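Local coordinates for farnesyl diphosphate synthase (Rhodobacter capsulatus, PDB 3M0G), which probably condenses isopentenyl diphosphate with farnesyl diphosphate to give geranylgeranyl diphosphate, in a magnesium-dependent step toward carotenoids, at residues 123-126 against 132-135; 138-143 against 183-188; 198-203 against 268-273; 208-213 against 257-262. One frame throughout, in Å; residues are numbered along the deposited sequence.

Contact 1 of 4, residues 123-126 against 132-135; sequences TDPV and NRVA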
loop_
_atom_site.group_PDB
_atom_site.type_symbol
_atom_site.label_atom_id
_atom_site.label_comp_id
_atom_site.label_asym_id
_atom_site.label_seq_id
_atom_site.Cartn_x
_atom_site.Cartn_y
_atom_site.Cartn_z
ATOM N N THR B 123 -12.717 -1.008 0.256
ATOM C CA THR B 123 -13.449 -2.221 0.618
ATOM C C THR B 123 -14.785 -1.914 1.265
ATOM O O THR B 123 -15.594 -2.812 1.460
ATOM C CB THR B 123 -12.677 -3.120 1.605
ATOM O OG1 THR B 123 -12.534 -2.448 2.859
ATOM C CG2 THR B 123 -11.293 -3.531 1.066
ATOM N N ASP B 124 -14.990 -0.650 1.626
ATOM C CA ASP B 124 -16.232 -0.170 2.238
ATOM C C ASP B 124 -17.444 -0.515 1.382
ATOM O O ASP B 124 -17.541 -0.043 0.239
ATOM C CB ASP B 124 -16.147 1.355 2.421
ATOM C CG ASP B 124 -17.217 1.905 3.356
ATOM O OD1 ASP B 124 -18.372 1.472 3.267
ATOM O OD2 ASP B 124 -16.903 2.788 4.183
ATOM N N PRO B 125 -18.388 -1.313 1.941
ATOM C CA PRO B 125 -19.553 -1.776 1.184
ATOM C C PRO B 125 -20.477 -0.649 0.741
ATOM O O PRO B 125 -21.251 -0.842 -0.191
ATOM C CB PRO B 125 -20.280 -2.698 2.172
ATOM C CG PRO B 125 -19.762 -2.320 3.513
ATOM C CD PRO B 125 -18.357 -1.898 3.297
ATOM N N VAL B 126 -20.377 0.515 1.392
ATOM C CA VAL B 126 -21.056 1.742 0.940
ATOM C C VAL B 126 -20.779 2.007 -0.541
ATOM O O VAL B 126 -21.621 2.559 -1.248
ATOM C CB VAL B 126 -20.628 2.956 1.821
ATOM C CG1 VAL B 126 -20.551 4.265 1.025
ATOM C CG2 VAL B 126 -21.556 3.090 3.040
ATOM N N ASN B 132 -17.451 -4.478 -8.166
ATOM C CA ASN B 132 -16.976 -3.109 -8.440
ATOM C C ASN B 132 -15.851 -2.736 -7.461
ATOM O O ASN B 132 -14.884 -2.065 -7.841
ATOM C CB ASN B 132 -18.150 -2.105 -8.386
ATOM C CG ASN B 132 -19.151 -2.300 -9.526
ATOM O OD1 ASN B 132 -18.890 -3.041 -10.473
ATOM N ND2 ASN B 132 -20.307 -1.631 -9.434
ATOM N N ARG B 133 -15.967 -3.173 -6.205
ATOM C CA ARG B 133 -14.950 -2.844 -5.204
ATOM C C ARG B 133 -13.597 -3.464 -5.521
ATOM O O ARG B 133 -12.572 -2.805 -5.378
ATOM C CB ARG B 133 -15.416 -3.183 -3.781
ATOM C CG ARG B 133 -16.438 -2.184 -3.208
ATOM C CD ARG B 133 -16.810 -2.528 -1.776
ATOM N NE ARG B 133 -17.880 -3.523 -1.727
ATOM C CZ ARG B 133 -18.051 -4.425 -0.764
ATOM N NH1 ARG B 133 -17.209 -4.508 0.254
ATOM N NH2 ARG B 133 -19.071 -5.266 -0.834
ATOM N N VAL B 134 -13.592 -4.711 -5.985
ATOM C CA VAL B 134 -12.328 -5.331 -6.360
ATOM C C VAL B 134 -11.753 -4.668 -7.619
ATOM O O VAL B 134 -10.564 -4.553 -7.738
ATOM C CB VAL B 134 -12.433 -6.872 -6.504
ATOM C CG1 VAL B 134 -13.109 -7.286 -7.828
ATOM C CG2 VAL B 134 -11.050 -7.508 -6.403
ATOM N N ALA B 135 -12.606 -4.248 -8.550
ATOM C CA ALA B 135 -12.135 -3.524 -9.738
ATOM C C ALA B 135 -11.551 -2.185 -9.295
ATOM O O ALA B 135 -10.626 -1.673 -9.922
ATOM C CB ALA B 135 -13.272 -3.326 -10.734
#

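Contact 2 of 4, residues 138-143 against 183-188; sequences AALAQA and ISFAAQ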
loop_
_atom_site.group_PDB
_atom_site.type_symbol
_atom_site.label_atom_id
_atom_site.label_comp_id
_atom_site.label_asym_id
_atom_site.label_seq_id
_atom_site.Cartn_x
_atom_site.Cartn_y
_atom_site.Cartn_z
ATOM N N ALA B 138 -8.002 -3.049 -7.821
ATOM C CA ALA B 138 -7.092 -3.362 -8.927
ATOM C C ALA B 138 -6.655 -2.077 -9.635
ATOM O O ALA B 138 -5.490 -1.910 -9.951
ATOM C CB ALA B 138 -7.730 -4.349 -9.928
ATOM N N ALA B 139 -7.600 -1.170 -9.847
ATOM C CA ALA B 139 -7.337 0.074 -10.552
ATOM C C ALA B 139 -6.432 0.994 -9.753
ATOM O O ALA B 139 -5.565 1.629 -10.329
ATOM C CB ALA B 139 -8.657 0.780 -10.922
ATOM N N LEU B 140 -6.622 1.036 -8.431
ATOM C CA LEU B 140 -5.803 1.845 -7.516
ATOM C C LEU B 140 -4.398 1.304 -7.468
ATOM O O LEU B 140 -3.424 2.066 -7.508
ATOM C CB LEU B 140 -6.400 1.843 -6.093
ATOM C CG LEU B 140 -5.728 2.715 -5.016
ATOM C CD1 LEU B 140 -5.552 4.183 -5.464
ATOM C CD2 LEU B 140 -6.391 2.630 -3.642
ATOM N N ALA B 141 -4.297 -0.017 -7.406
ATOM C CA ALA B 141 -2.991 -0.677 -7.380
ATOM C C ALA B 141 -2.200 -0.479 -8.661
ATOM O O ALA B 141 -0.989 -0.241 -8.621
ATOM C CB ALA B 141 -3.145 -2.155 -7.061
ATOM N N GLN B 142 -2.852 -0.631 -9.806
ATOM C CA GLN B 142 -2.187 -0.366 -11.086
ATOM C C GLN B 142 -1.605 1.054 -11.140
ATOM O O GLN B 142 -0.461 1.261 -11.558
ATOM C CB GLN B 142 -3.154 -0.611 -12.251
ATOM C CG GLN B 142 -3.282 -2.089 -12.612
ATOM C CD GLN B 142 -4.556 -2.412 -13.375
ATOM O OE1 GLN B 142 -4.947 -1.699 -14.303
ATOM N NE2 GLN B 142 -5.217 -3.503 -12.979
ATOM N N ALA B 143 -2.403 2.020 -10.712
ATOM C CA ALA B 143 -2.043 3.426 -10.820
ATOM C C ALA B 143 -0.920 3.842 -9.853
ATOM O O ALA B 143 -0.132 4.746 -10.158
ATOM C CB ALA B 143 -3.302 4.306 -10.655
ATOM N N ILE B 183 -4.402 10.500 -11.231
ATOM C CA ILE B 183 -5.539 11.294 -11.749
ATOM C C ILE B 183 -6.490 10.439 -12.588
ATOM O O ILE B 183 -7.727 10.672 -12.578
ATOM C CB ILE B 183 -5.044 12.537 -12.538
ATOM C CG1 ILE B 183 -4.656 13.659 -11.563
ATOM C CG2 ILE B 183 -6.088 13.020 -13.585
ATOM C CD1 ILE B 183 -3.375 14.448 -11.979
ATOM N N SER B 184 -5.917 9.522 -13.366
ATOM C CA SER B 184 -6.702 8.601 -14.186
ATOM C C SER B 184 -7.497 7.627 -13.316
ATOM O O SER B 184 -8.673 7.324 -13.607
ATOM C CB SER B 184 -5.816 7.823 -15.163
ATOM O OG SER B 184 -6.631 6.961 -15.967
ATOM N N PHE B 185 -6.871 7.144 -12.239
ATOM C CA PHE B 185 -7.655 6.384 -11.280
ATOM C C PHE B 185 -8.865 7.186 -10.822
ATOM O O PHE B 185 -9.972 6.675 -10.900
ATOM C CB PHE B 185 -6.882 5.931 -10.053
ATOM C CG PHE B 185 -7.773 5.356 -8.981
ATOM C CD1 PHE B 185 -8.247 4.037 -9.087
ATOM C CD2 PHE B 185 -8.179 6.128 -7.894
ATOM C CE1 PHE B 185 -9.092 3.479 -8.102
ATOM C CE2 PHE B 185 -9.006 5.575 -6.904
ATOM C CZ PHE B 185 -9.463 4.242 -7.014
ATOM N N ALA B 186 -8.662 8.419 -10.324
ATOM C CA ALA B 186 -9.790 9.241 -9.806
ATOM C C ALA B 186 -10.902 9.434 -10.824
ATOM O O ALA B 186 -12.102 9.384 -10.484
ATOM C CB ALA B 186 -9.306 10.626 -9.310
ATOM N N ALA B 187 -10.503 9.679 -12.070
ATOM C CA ALA B 187 -11.440 9.969 -13.140
ATOM C C ALA B 187 -12.248 8.746 -13.535
ATOM O O ALA B 187 -13.399 8.859 -13.897
ATOM C CB ALA B 187 -10.706 10.537 -14.343
ATOM N N GLN B 188 -11.638 7.574 -13.434
ATOM C CA GLN B 188 -12.303 6.341 -13.802
ATOM C C GLN B 188 -13.149 5.781 -12.674
ATOM O O GLN B 188 -13.959 4.894 -12.907
ATOM C CB GLN B 188 -11.284 5.298 -14.195
ATOM C CG GLN B 188 -10.590 5.553 -15.503
ATOM C CD GLN B 188 -9.600 4.476 -15.791
ATOM O OE1 GLN B 188 -9.986 3.348 -16.074
ATOM N NE2 GLN B 188 -8.299 4.803 -15.711
#

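Contact 3 of 4, residues 198-203 against 268-273; sequences RGPLTA and APYGEA. Unlike the reference sequence in segment 198-203: Gly199 (reference Ala), Pro200 (reference Leu), Thr202 (reference Ala).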
loop_
_atom_site.group_PDB
_atom_site.type_symbol
_atom_site.label_atom_id
_atom_site.label_comp_id
_atom_site.label_asym_id
_atom_site.label_seq_id
_atom_site.Cartn_x
_atom_site.Cartn_y
_atom_site.Cartn_z
ATOM N N ARG B 198 -15.214 2.645 -19.188
ATOM C CA ARG B 198 -14.131 3.395 -18.559
ATOM C C ARG B 198 -13.351 4.211 -19.577
ATOM O O ARG B 198 -12.574 5.082 -19.201
ATOM C CB ARG B 198 -13.159 2.439 -17.854
ATOM C CG ARG B 198 -13.501 2.127 -16.400
ATOM C CD ARG B 198 -12.212 1.882 -15.604
ATOM N NE ARG B 198 -12.078 0.488 -15.230
ATOM C CZ ARG B 198 -10.947 -0.117 -14.892
ATOM N NH1 ARG B 198 -9.780 0.528 -14.880
ATOM N NH2 ARG B 198 -10.991 -1.399 -14.583
ATOM N N GLY B 199 -13.592 3.922 -20.859
ATOM C CA GLY B 199 -12.921 4.547 -22.009
ATOM C C GLY B 199 -12.813 6.061 -22.080
ATOM O O GLY B 199 -11.702 6.587 -22.127
ATOM N N PRO B 200 -13.966 6.768 -22.129
ATOM C CA PRO B 200 -13.998 8.227 -22.160
ATOM C C PRO B 200 -13.332 8.912 -20.976
ATOM O O PRO B 200 -12.667 9.906 -21.156
ATOM C CB PRO B 200 -15.496 8.559 -22.163
ATOM C CG PRO B 200 -16.153 7.377 -22.761
ATOM C CD PRO B 200 -15.294 6.180 -22.415
ATOM N N LEU B 201 -13.527 8.405 -19.771
ATOM C CA LEU B 201 -12.891 9.009 -18.618
ATOM C C LEU B 201 -11.380 8.736 -18.602
ATOM O O LEU B 201 -10.603 9.603 -18.187
ATOM C CB LEU B 201 -13.554 8.561 -17.322
ATOM C CG LEU B 201 -14.916 9.236 -17.098
ATOM C CD1 LEU B 201 -15.766 8.399 -16.173
ATOM C CD2 LEU B 201 -14.692 10.641 -16.531
ATOM N N THR B 202 -10.966 7.575 -19.112
ATOM C CA THR B 202 -9.521 7.277 -19.276
ATOM C C THR B 202 -8.829 8.233 -20.273
ATOM O O THR B 202 -7.692 8.676 -20.053
ATOM C CB THR B 202 -9.301 5.796 -19.694
ATOM O OG1 THR B 202 -9.908 4.937 -18.725
ATOM C CG2 THR B 202 -7.813 5.449 -19.786
ATOM N N ALA B 203 -9.522 8.565 -21.356
ATOM C CA ALA B 203 -8.972 9.438 -22.392
ATOM C C ALA B 203 -8.897 10.882 -21.895
ATOM O O ALA B 203 -7.886 11.558 -22.086
ATOM C CB ALA B 203 -9.802 9.330 -23.695
ATOM N N ALA B 268 -17.468 13.878 -24.877
ATOM C CA ALA B 268 -18.606 14.000 -25.795
ATOM C C ALA B 268 -19.716 12.947 -25.617
ATOM O O ALA B 268 -20.888 13.304 -25.712
ATOM C CB ALA B 268 -18.125 14.062 -27.264
ATOM N N PRO B 269 -19.369 11.665 -25.328
ATOM C CA PRO B 269 -20.432 10.673 -25.067
ATOM C C PRO B 269 -21.463 11.118 -24.018
ATOM O O PRO B 269 -22.663 10.897 -24.202
ATOM C CB PRO B 269 -19.658 9.455 -24.548
ATOM C CG PRO B 269 -18.327 9.565 -25.167
ATOM C CD PRO B 269 -18.034 11.031 -25.352
ATOM N N TYR B 270 -20.987 11.762 -22.949
ATOM C CA TYR B 270 -21.819 12.173 -21.819
ATOM C C TYR B 270 -22.683 13.424 -22.051
ATOM O O TYR B 270 -23.489 13.787 -21.191
ATOM C CB TYR B 270 -20.960 12.368 -20.566
ATOM C CG TYR B 270 -20.133 11.163 -20.157
ATOM C CD1 TYR B 270 -20.738 10.017 -19.632
ATOM C CD2 TYR B 270 -18.749 11.177 -20.281
ATOM C CE1 TYR B 270 -19.976 8.918 -19.243
ATOM C CE2 TYR B 270 -17.974 10.082 -19.899
ATOM C CZ TYR B 270 -18.601 8.956 -19.383
ATOM O OH TYR B 270 -17.842 7.876 -18.995
ATOM N N GLY B 271 -22.513 14.082 -23.196
ATOM C CA GLY B 271 -23.323 15.253 -23.538
ATOM C C GLY B 271 -23.138 16.435 -22.604
ATOM O O GLY B 271 -22.010 16.846 -22.329
ATOM N N GLU B 272 -24.251 17.001 -22.130
ATOM C CA GLU B 272 -24.192 18.176 -21.245
ATOM C C GLU B 272 -23.792 17.850 -19.797
ATOM O O GLU B 272 -23.391 18.741 -19.041
ATOM C CB GLU B 272 -25.506 18.971 -21.278
ATOM C CG GLU B 272 -25.781 19.680 -22.601
ATOM C CD GLU B 272 -24.758 20.765 -22.947
ATOM O OE1 GLU B 272 -24.078 21.298 -22.038
ATOM O OE2 GLU B 272 -24.647 21.093 -24.149
ATOM N N ALA B 273 -23.901 16.579 -19.417
ATOM C CA ALA B 273 -23.497 16.142 -18.077
ATOM C C ALA B 273 -21.976 16.227 -17.835
ATOM O O ALA B 273 -21.522 16.226 -16.686
ATOM C CB ALA B 273 -24.019 14.748 -17.794
#

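Contact 4 of 4, residues 208-213 against 257-262; sequences LGLAFQ and ADLVAE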
loop_
_atom_site.group_PDB
_atom_site.type_symbol
_atom_site.label_atom_id
_atom_site.label_comp_id
_atom_site.label_asym_id
_atom_site.label_seq_id
_atom_site.Cartn_x
_atom_site.Cartn_y
_atom_site.Cartn_z
ATOM N N LEU B 208 -5.911 15.412 -19.491
ATOM C CA LEU B 208 -5.892 16.219 -18.265
ATOM C C LEU B 208 -4.594 16.096 -17.444
ATOM O O LEU B 208 -4.076 17.103 -16.935
ATOM C CB LEU B 208 -7.114 15.901 -17.380
ATOM C CG LEU B 208 -7.212 16.614 -16.018
ATOM C CD1 LEU B 208 -7.201 18.132 -16.180
ATOM C CD2 LEU B 208 -8.450 16.181 -15.214
ATOM N N GLY B 209 -4.087 14.873 -17.312
ATOM C CA GLY B 209 -2.899 14.608 -16.528
ATOM C C GLY B 209 -1.671 15.299 -17.086
ATOM O O GLY B 209 -0.873 15.881 -16.343
ATOM N N LEU B 210 -1.520 15.243 -18.402
ATOM C CA LEU B 210 -0.415 15.950 -19.038
ATOM C C LEU B 210 -0.588 17.480 -19.020
ATOM O O LEU B 210 0.370 18.200 -18.756
ATOM C CB LEU B 210 -0.160 15.409 -20.444
ATOM C CG LEU B 210 1.035 15.972 -21.229
ATOM C CD1 LEU B 210 2.315 15.953 -20.427
ATOM C CD2 LEU B 210 1.174 15.200 -22.536
ATOM N N ALA B 211 -1.803 17.981 -19.271
ATOM C CA ALA B 211 -2.081 19.415 -19.067
ATOM C C ALA B 211 -1.743 19.862 -17.642
ATOM O O ALA B 211 -1.272 20.969 -17.430
ATOM C CB ALA B 211 -3.562 19.740 -19.378
ATOM N N PHE B 212 -2.045 19.015 -16.663
ATOM C CA PHE B 212 -1.788 19.308 -15.241
ATOM C C PHE B 212 -0.309 19.580 -14.989
ATOM O O PHE B 212 0.058 20.598 -14.409
ATOM C CB PHE B 212 -2.279 18.128 -14.382
ATOM C CG PHE B 212 -1.923 18.219 -12.923
ATOM C CD1 PHE B 212 -0.733 17.679 -12.444
ATOM C CD2 PHE B 212 -2.794 18.794 -12.016
ATOM C CE1 PHE B 212 -0.416 17.753 -11.079
ATOM C CE2 PHE B 212 -2.483 18.860 -10.651
ATOM C CZ PHE B 212 -1.293 18.351 -10.192
ATOM N N GLN B 213 0.536 18.676 -15.445
ATOM C CA GLN B 213 1.965 18.797 -15.207
ATOM C C GLN B 213 2.585 19.964 -15.971
ATOM O O GLN B 213 3.381 20.723 -15.401
ATOM C CB GLN B 213 2.681 17.508 -15.537
ATOM C CG GLN B 213 4.149 17.562 -15.159
ATOM C CD GLN B 213 4.361 17.759 -13.667
ATOM O OE1 GLN B 213 3.737 17.080 -12.835
ATOM N NE2 GLN B 213 5.244 18.687 -13.316
ATOM N N ALA B 257 -3.229 23.878 -23.541
ATOM C CA ALA B 257 -4.587 24.243 -23.967
ATOM C C ALA B 257 -5.130 23.229 -24.983
ATOM O O ALA B 257 -6.294 22.882 -24.936
ATOM C CB ALA B 257 -4.613 25.656 -24.542
ATOM N N ASP B 258 -4.270 22.747 -25.880
ATOM C CA ASP B 258 -4.658 21.688 -26.823
ATOM C C ASP B 258 -5.038 20.367 -26.118
ATOM O O ASP B 258 -5.933 19.665 -26.572
ATOM C CB ASP B 258 -3.550 21.438 -27.847
ATOM C CG ASP B 258 -3.454 22.537 -28.914
ATOM O OD1 ASP B 258 -4.149 23.583 -28.811
ATOM O OD2 ASP B 258 -2.668 22.352 -29.872
ATOM N N LEU B 259 -4.342 20.031 -25.031
ATOM C CA LEU B 259 -4.644 18.806 -24.268
ATOM C C LEU B 259 -5.951 18.927 -23.484
ATOM O O LEU B 259 -6.690 17.962 -23.358
ATOM C CB LEU B 259 -3.486 18.415 -23.354
ATOM C CG LEU B 259 -2.213 17.890 -24.011
ATOM C CD1 LEU B 259 -1.102 17.949 -23.006
ATOM C CD2 LEU B 259 -2.387 16.464 -24.579
ATOM N N VAL B 260 -6.241 20.122 -22.981
ATOM C CA VAL B 260 -7.524 20.403 -22.328
ATOM C C VAL B 260 -8.693 20.275 -23.319
ATOM O O VAL B 260 -9.768 19.803 -22.955
ATOM C CB VAL B 260 -7.511 21.773 -21.615
ATOM C CG1 VAL B 260 -8.919 22.253 -21.251
ATOM C CG2 VAL B 260 -6.629 21.696 -20.365
ATOM N N ALA B 261 -8.467 20.661 -24.572
ATOM C CA ALA B 261 -9.490 20.497 -25.609
ATOM C C ALA B 261 -9.638 19.019 -25.955
ATOM O O ALA B 261 -10.730 18.559 -26.242
ATOM C CB ALA B 261 -9.158 21.327 -26.849
ATOM N N GLU B 262 -8.537 18.266 -25.896
ATOM C CA GLU B 262 -8.591 16.826 -26.150
ATOM C C GLU B 262 -9.361 16.131 -25.025
ATOM O O GLU B 262 -10.114 15.193 -25.281
ATOM C CB GLU B 262 -7.193 16.205 -26.255
ATOM C CG GLU B 262 -6.239 16.863 -27.248
ATOM C CD GLU B 262 -6.290 16.271 -28.646
ATOM O OE1 GLU B 262 -7.357 16.331 -29.297
ATOM O OE2 GLU B 262 -5.244 15.759 -29.113
#

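Contact 1 of 4, residues 123-126 against 132-135
Arg133, near the start of helix 130-144, reaches back to the loop at Thr123, Asp124 and Pro125 in a polar surface contact within the loop connecting helix 104-121 to helix 130-144. The connection belongs to the all-helical polyprenyl synthetase fold, and the loop includes an Asx turn at Asp124. Arg133 NH1 donates to Thr123 O at 2.6 Å. The bond is short but bent (N-H...O 141°), and the donor lies 34° out of the carbonyl plane. The arginine chain turns sharply at chi3 (-85°), which swings the guanidinium away from the line of CB, CG and CD and lays it beside the loop. One of its faces is then covered by Pro125, whose CA sits 3.6 Å from Arg133 CZ, above the centre of the group. Nearer the backbone, Arg133 CD passes 3.3 Å from Asp124 O. A hydrogen bond from NE to Gly128 O holds the guanidinium at a second point of the same connection, and the second subunit packs Val134 of its own chain against Arg133. Without the guanidinium, as with an alanine here, Thr123 O would probably lose this donor and Pro125 the flat group it covers, so that the loop would be less firmly tied to helix 130-144. Thr123 turns its hydroxyl to the preceding helix, where OG1 bonds to Glu120 O. The Asx turn is closed by Val126 N, which donates to Asp124 OD1 on its anti side at 2.9 Å.

Contact 2 of 4, residues 138-143 against 183-188
Phe185 projects from helix 168-194 into the side of helix 130-144 and meets Ala139, Leu140 and Ala143. The two short segments form an antiparallel helix pair inside the all-helical polyprenyl synthetase bundle, at 163° and with their axes 9.3 Å apart. At the root, Phe185 CB touches Ala143 CB at 4.0 Å. The first torsion sets CG anti to the backbone N (chi1 170°) and carries the ring toward helix 130-144. Phe185 CD1 and CE1 both come within 3.5 Å of Leu140 N, and Ala139 CB lies in the ring plane at that edge, 3.8 Å from Phe185 CD1. On the other branch, CD2 and CE2 lie under Leu140 CD1, a methyl 4.0 Å from the ring centroid and only 12° off its normal, a true CH-pi contact. Phe185 CZ completes the ring, 4.0 Å from Leu140 CB, which is over the same face. Losing the ring to an alanine is likely to open a gap between the helices and leave the Leu140 methyl without its aromatic partner. Small alanines along helix 130-144 admit the ring close to the backbone, and the interior contact across these segments relies on apolar fit and one CH-pi interaction, without a hydrogen bond.

Contact 3 of 4, residues 198-203 against 268-273
Pro200 and Leu201, at the start of helix 199-219, face Pro269 and Tyr270 of the loop between helices 249-265 and 275-285. The first segment opens with Arg198, which turns away from this loop and uses NH1 to reach Gln188 OE1 on helix 168-194. Gly199 follows, its N bonded to Asp197 OD1. Pro200, a leucine in the reference sequence, then presents its ring to the loop: CG meets Pro269 CG at 3.9 Å. Pro200 CB lies 3.7 Å from Tyr270 CE2, Pro200 and Tyr270 crossing at about a right angle. In this helical polyprenyl synthetase fold the contact joins the first turn of helix 199-219 to the loop before helix 275-285, its centre about 19 Å from the centre of the chain, and a short 3-10 turn at 268-270 sets Tyr270 against that helix. Leu201 brings its branch to the tyrosine hydroxyl, with CD1 3.5 Å and CG 3.7 Å from Tyr270 OH, again crossing the tyrosine at about a right angle. The tyrosine ring also meets that of His56, the planes about 80° apart, and Leu201 is covered further by Leu277 of helix 275-285. Thr202 comes last in this turn. Arg198 O accepts from its backbone N and also from Thr202 OG1, which donates at 2.7 Å from well above the carbonyl plane and ties the side chain back to its own helix.

Contact 4 of 4, residues 208-213 against 257-262
A backbone bond from Phe212 N to Leu208 O, 2.8 Å long, belongs to the helical turn that presents Leu210 and Ala211 to Leu259 and Val260. It is an ordinary bond of helix 199-219, and no hydrogen bond passes between the two segments. They form a nearly antiparallel helix pair of the all-helical synthase bundle, with axes 8.4 Å apart at closest and an angle of 156° between their directions. Leu259 of helix 249-265 has the largest share of the contact. Its CG stands beside its own backbone N (chi1 -70°), which sends CD1 into the branch of Leu210. That methyl, Leu259 CD1, lies 3.4 Å from Leu210 CG, tighter than usual for two carbons, and also touches CD2 and CB of Leu210. It is thus nestled against the branch point of the other leucine, more than against a single methyl. Leu259 CD1 also comes 3.8 Å from Ala211 N. Ala211 has only its CB to offer: this is 3.8 Å from Val260 CG2 and 4.2 Å from Leu259 CB, and the shortness of the residue is consistent with the close approach of the helices. Around the pair, Val260 also touches Ile285 of helix 275-285, Leu210 touches Phe243, and Phe212 leads away from the contact to pack on Ile183 of helix 168-194. Across the segments the side chains that meet are all hydrocarbon, two leucines, an alanine and a valine, so the helices are held by shape and exclusion of water, with no polar pairing to set their register.

The four contacts follow the chain through one helical polyprenyl synthetase fold. Contacts 1 and 2 share helix 130-144 and have centres about 14 Å apart; both touch the second subunit, whereas no other chain touches contacts 3 and 4. Contact 2 packs helix 130-144 on helix 168-194, which is followed by helix 199-219, used by contacts 3 and 4. Ala187 of contact 2 touches Leu201 of contact 3, while Ile183 packs on Leu208 of contact 4. Contact 4 is nested within the loop that contact 3 closes, about 15 Å between centres. Contacts 1 and 4, their centres about 30 Å apart, run from the subunit interface to helices 199-219 and 249-265.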